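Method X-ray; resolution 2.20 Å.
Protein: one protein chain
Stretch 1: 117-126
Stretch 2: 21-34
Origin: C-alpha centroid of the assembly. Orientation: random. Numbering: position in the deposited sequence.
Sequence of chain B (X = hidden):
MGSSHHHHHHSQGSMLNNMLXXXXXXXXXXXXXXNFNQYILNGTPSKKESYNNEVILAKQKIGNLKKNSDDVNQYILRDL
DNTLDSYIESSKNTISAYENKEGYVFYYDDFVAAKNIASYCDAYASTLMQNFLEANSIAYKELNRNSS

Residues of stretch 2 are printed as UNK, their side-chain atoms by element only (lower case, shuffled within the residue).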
# COMPACT_ATOMS: atom_id res chain seq x y z
N ILE B 117 -6.95 -1.24 10.13
CA ILE B 117 -7.67 -2.32 10.79
C ILE B 117 -9.13 -2.35 10.34
O ILE B 117 -9.69 -3.43 10.14
CB ILE B 117 -7.59 -2.20 12.31
CG1 ILE B 117 -6.14 -2.33 12.79
CG2 ILE B 117 -8.45 -3.28 12.97
CD1 ILE B 117 -5.96 -2.02 14.27
N ALA B 118 -9.73 -1.19 10.14
CA ALA B 118 -11.10 -1.16 9.64
C ALA B 118 -11.17 -1.85 8.28
O ALA B 118 -12.12 -2.59 8.00
CB ALA B 118 -11.62 0.28 9.57
N SER B 119 -10.14 -1.67 7.45
CA SER B 119 -10.14 -2.33 6.14
C SER B 119 -10.01 -3.83 6.28
O SER B 119 -10.62 -4.55 5.50
CB SER B 119 -9.02 -1.79 5.24
OG SER B 119 -7.75 -2.31 5.61
N TYR B 120 -9.27 -4.32 7.27
CA TYR B 120 -9.23 -5.78 7.49
C TYR B 120 -10.64 -6.29 7.81
O TYR B 120 -11.03 -7.35 7.32
CB TYR B 120 -8.29 -6.17 8.63
CG TYR B 120 -6.88 -5.65 8.51
CD1 TYR B 120 -6.30 -5.39 7.27
CD2 TYR B 120 -6.12 -5.40 9.65
CE1 TYR B 120 -5.00 -4.89 7.18
CE2 TYR B 120 -4.84 -4.93 9.57
CZ TYR B 120 -4.28 -4.67 8.35
OH TYR B 120 -3.00 -4.19 8.30
N CYS B 121 -11.38 -5.55 8.65
CA CYS B 121 -12.75 -5.92 9.00
C CYS B 121 -13.63 -6.06 7.74
O CYS B 121 -14.38 -7.02 7.59
CB CYS B 121 -13.37 -4.90 9.98
SG CYS B 121 -12.61 -4.91 11.64
N ASP B 122 -13.52 -5.11 6.82
CA ASP B 122 -14.22 -5.21 5.54
C ASP B 122 -13.96 -6.48 4.77
O ASP B 122 -14.88 -7.04 4.18
CB ASP B 122 -13.87 -4.03 4.64
CG ASP B 122 -14.61 -2.79 5.02
OD1 ASP B 122 -15.54 -2.91 5.85
OD2 ASP B 122 -14.27 -1.70 4.50
N ALA B 123 -12.71 -6.94 4.77
CA ALA B 123 -12.37 -8.17 4.05
C ALA B 123 -12.94 -9.41 4.74
O ALA B 123 -13.42 -10.33 4.06
CB ALA B 123 -10.85 -8.30 3.88
N TYR B 124 -12.89 -9.46 6.07
CA TYR B 124 -13.50 -10.58 6.78
C TYR B 124 -15.01 -10.63 6.49
O TYR B 124 -15.58 -11.69 6.27
CB TYR B 124 -13.26 -10.49 8.30
CG TYR B 124 -11.81 -10.65 8.68
CD1 TYR B 124 -11.06 -11.72 8.19
CD2 TYR B 124 -11.17 -9.73 9.48
CE1 TYR B 124 -9.73 -11.88 8.51
CE2 TYR B 124 -9.83 -9.87 9.81
CZ TYR B 124 -9.12 -10.95 9.33
OH TYR B 124 -7.79 -11.10 9.64
N ALA B 125 -15.63 -9.46 6.46
CA ALA B 125 -17.07 -9.36 6.27
C ALA B 125 -17.48 -9.82 4.89
O ALA B 125 -18.45 -10.54 4.74
CB ALA B 125 -17.53 -7.93 6.50
N SER B 126 -16.73 -9.42 3.87
CA SER B 126 -17.09 -9.82 2.51
C SER B 126 -16.81 -11.32 2.33
O SER B 126 -17.54 -12.00 1.62
CB SER B 126 -16.34 -8.99 1.48
OG SER B 126 -15.11 -9.60 1.18
N UNK B 21 -27.17 -9.64 8.04
CA UNK B 21 -26.50 -9.21 9.26
C UNK B 21 -25.04 -8.89 8.97
O UNK B 21 -24.50 -7.88 9.46
c UNK B 21 -26.59 -10.29 10.37
c UNK B 21 -28.30 -11.60 11.81
c UNK B 21 -28.06 -10.50 10.77
c UNK B 21 -25.76 -9.87 11.59
N UNK B 22 -24.41 -9.73 8.16
CA UNK B 22 -23.02 -9.55 7.76
C UNK B 22 -22.86 -8.24 7.00
O UNK B 22 -21.91 -7.49 7.22
c UNK B 22 -21.15 -10.49 6.34
o UNK B 22 -22.49 -11.91 7.73
c UNK B 22 -22.54 -10.74 6.90
N UNK B 23 -23.81 -7.94 6.12
CA UNK B 23 -23.78 -6.66 5.43
C UNK B 23 -24.01 -5.49 6.40
O UNK B 23 -23.44 -4.41 6.23
c UNK B 23 -24.82 -6.64 4.31
o UNK B 23 -23.84 -4.99 2.90
n UNK B 23 -25.91 -4.59 3.63
c UNK B 23 -24.81 -5.33 3.55
N UNK B 24 -24.83 -5.69 7.43
CA UNK B 24 -25.07 -4.62 8.38
C UNK B 24 -23.81 -4.31 9.16
O UNK B 24 -23.49 -3.15 9.40
o UNK B 24 -29.77 -5.71 8.93
o UNK B 24 -28.53 -5.74 10.74
c UNK B 24 -26.21 -4.98 9.34
c UNK B 24 -27.59 -4.79 8.73
c UNK B 24 -28.71 -5.47 9.52
N UNK B 25 -23.10 -5.36 9.56
CA UNK B 25 -21.82 -5.22 10.26
C UNK B 25 -20.80 -4.43 9.44
O UNK B 25 -20.13 -3.53 9.94
c UNK B 25 -19.79 -6.52 11.07
c UNK B 25 -21.87 -8.81 11.73
c UNK B 25 -22.12 -7.32 11.62
c UNK B 25 -21.24 -6.62 10.59
N UNK B 26 -20.71 -4.75 8.16
CA UNK B 26 -19.77 -4.08 7.26
C UNK B 26 -20.09 -2.60 7.15
O UNK B 26 -19.20 -1.75 7.23
c UNK B 26 -18.80 -5.09 3.62
c UNK B 26 -19.80 -4.76 5.89
n UNK B 26 -17.47 -3.19 2.75
c UNK B 26 -17.66 -4.68 2.69
c UNK B 26 -18.72 -4.30 4.92
N UNK B 27 -21.37 -2.27 6.99
CA UNK B 27 -21.81 -0.88 6.98
C UNK B 27 -21.51 -0.17 8.31
O UNK B 27 -21.09 0.99 8.33
c UNK B 27 -23.82 -1.40 5.42
c UNK B 27 -23.31 -0.78 6.71
n UNK B 27 -25.69 -0.76 4.01
o UNK B 27 -26.13 -1.25 6.17
c UNK B 27 -25.32 -1.14 5.23
N UNK B 28 -21.74 -0.86 9.43
CA UNK B 28 -21.45 -0.25 10.74
C UNK B 28 -19.97 0.09 10.87
O UNK B 28 -19.60 1.17 11.33
n UNK B 28 -25.36 -2.15 12.25
c UNK B 28 -25.44 -0.84 12.17
n UNK B 28 -24.22 -0.35 12.04
c UNK B 28 -24.04 -2.52 12.19
c UNK B 28 -21.84 -1.18 11.89
c UNK B 28 -23.31 -1.40 12.03
N UNK B 29 -19.12 -0.86 10.49
CA UNK B 29 -17.68 -0.64 10.57
C UNK B 29 -17.29 0.52 9.66
O UNK B 29 -16.59 1.43 10.10
c UNK B 29 -15.42 -1.61 10.23
c UNK B 29 -16.88 -1.91 10.17
c UNK B 29 -17.22 -3.09 11.10
N UNK B 30 -17.74 0.49 8.41
CA UNK B 30 -17.45 1.57 7.47
C UNK B 30 -17.95 2.92 8.00
O UNK B 30 -17.24 3.91 7.95
c UNK B 30 -18.06 1.29 6.10
o UNK B 30 -16.47 -0.51 5.98
o UNK B 30 -17.94 -0.37 4.36
c UNK B 30 -17.45 0.05 5.43
N UNK B 31 -19.18 2.95 8.51
CA UNK B 31 -19.72 4.22 8.98
C UNK B 31 -18.99 4.69 10.24
O UNK B 31 -18.79 5.90 10.45
c UNK B 31 -21.22 4.10 9.23
o UNK B 31 -21.69 5.23 9.93
N UNK B 32 -18.61 3.74 11.08
CA UNK B 32 -17.85 4.08 12.29
C UNK B 32 -16.52 4.76 11.94
O UNK B 32 -16.17 5.79 12.54
c UNK B 32 -17.59 2.82 13.13
o UNK B 32 -16.78 3.13 14.24
N UNK B 33 -15.80 4.20 10.96
CA UNK B 33 -14.52 4.74 10.49
C UNK B 33 -14.68 6.15 9.94
O UNK B 33 -13.92 7.05 10.27
c UNK B 33 -11.46 4.35 9.89
c UNK B 33 -12.13 3.47 7.64
c UNK B 33 -13.91 3.82 9.42
c UNK B 33 -12.57 4.30 8.83
N UNK B 34 -15.70 6.32 9.10
CA UNK B 34 -15.95 7.59 8.44
C UNK B 34 -16.21 8.70 9.46
O UNK B 34 -15.65 9.80 9.36
o UNK B 34 -16.51 9.53 6.55
o UNK B 34 -18.57 8.83 6.24
c UNK B 34 -17.42 8.68 6.70
c UNK B 34 -17.13 7.43 7.48

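Position 21 carries four carbons, forked at the first, with one arm two carbons long, and its side chain is out of reach of stretch 1. The fork at CB with unequal arms makes it Ile21.

Position 22 has one carbon bearing an oxygen and a carbon, and its terminal carbon touches Ala125 O; the branching is the signature of threonine. In Thr22, CG2 lies 3.1 Å from Ala125 O, a tight carbon-to-carbonyl contact, while OG1 is hydrogen-bonded elsewhere in the structure.

Position 23 shows two carbons, the second carrying one oxygen and one nitrogen, and its CA-to-CB bond points away from stretch 1. A short amide fits: Asn23. Position 24 has three carbons ending in two oxygens, an extended carboxylate out of reach of stretch 1, hence Glu24.

Position 25 repeats the pattern of position 21, four carbons forked at the first. Its CA-to-CB bond points toward stretch 1, but no atom pair comes within contact distance; it is Ile25.

Position 26 is a run of four carbons ending in nitrogen, and its atoms reach Asp122 and Ala125; only lysine matches. Chi1 to chi3 of Lys26 are all t, its CB packs 3.9 Å from Ala125 CB, and its CG is 3.6 Å from Asp122 OD1. Although CA-to-CB points sideways, the end of the chain comes nearer: NZ of Lys26 is 3.7 Å from Asp122 OD1, a long salt bridge.

Position 27 has three carbons, the third bearing oxygen and nitrogen, and its CA-to-CB bond points away: Gln27. At position 28 one carbon leads to a five-membered ring of three carbons and two nitrogens, an imidazole beyond reach of stretch 1; it is His28.

Position 29 has three carbons, one bearing the other two; its CA-to-CB bond points toward stretch 1, and one end carbon meets Cys121 and Ala118. This is Val29, with chi1 t; its CG1 lies 3.9 Å from Cys121 CB and 4.3 Å from Ala118 CB.

Position 30 has two carbons, the second carrying two oxygens, one of which meets a carboxylate oxygen of Asp122. This short carboxylate is Asp30. Its OD1 is 2.6 Å from Asp122 OD1, so close that one acid group probably holds a proton. Its OD2 accepts a weak hydrogen bond from Lys26 NZ at 3.3 Å, part of a salt bridge within the helix.

Positions 31 and 32 each show one carbon then one oxygen, and neither reaches stretch 1: Ser31 and Ser32. Position 33 has four carbons forked at the second, and an end carbon meets Ala118 CB. This is Leu33, whose CD2 sits 3.8 Å from Ala118 CB. Position 34, two carbons ending in two oxygens and remote from the partner, is Asp34.

The helices run antiparallel at 170°, their axes approaching to 9.3 Å, and bury 434 Å² in all. Ala118 and Ala125 are where the helices meet: Ala118 touches Val29 and Leu33, and Ala125 touches Thr22 and Lys26. Between these alanines, CA of Asp122 comes within 5.9 Å of CA of Lys26. There the lysine amine lies near both Asp122 and Asp30, offsetting negative charge where the two carboxylates crowd together. No clear hydrogen bond crosses; the contacts found are apolar packing and the long Lys26–Asp122 salt bridge, alongside the close carboxylate pair.

Stretch 2 (21-34) ITNEIKQHVDSSLD
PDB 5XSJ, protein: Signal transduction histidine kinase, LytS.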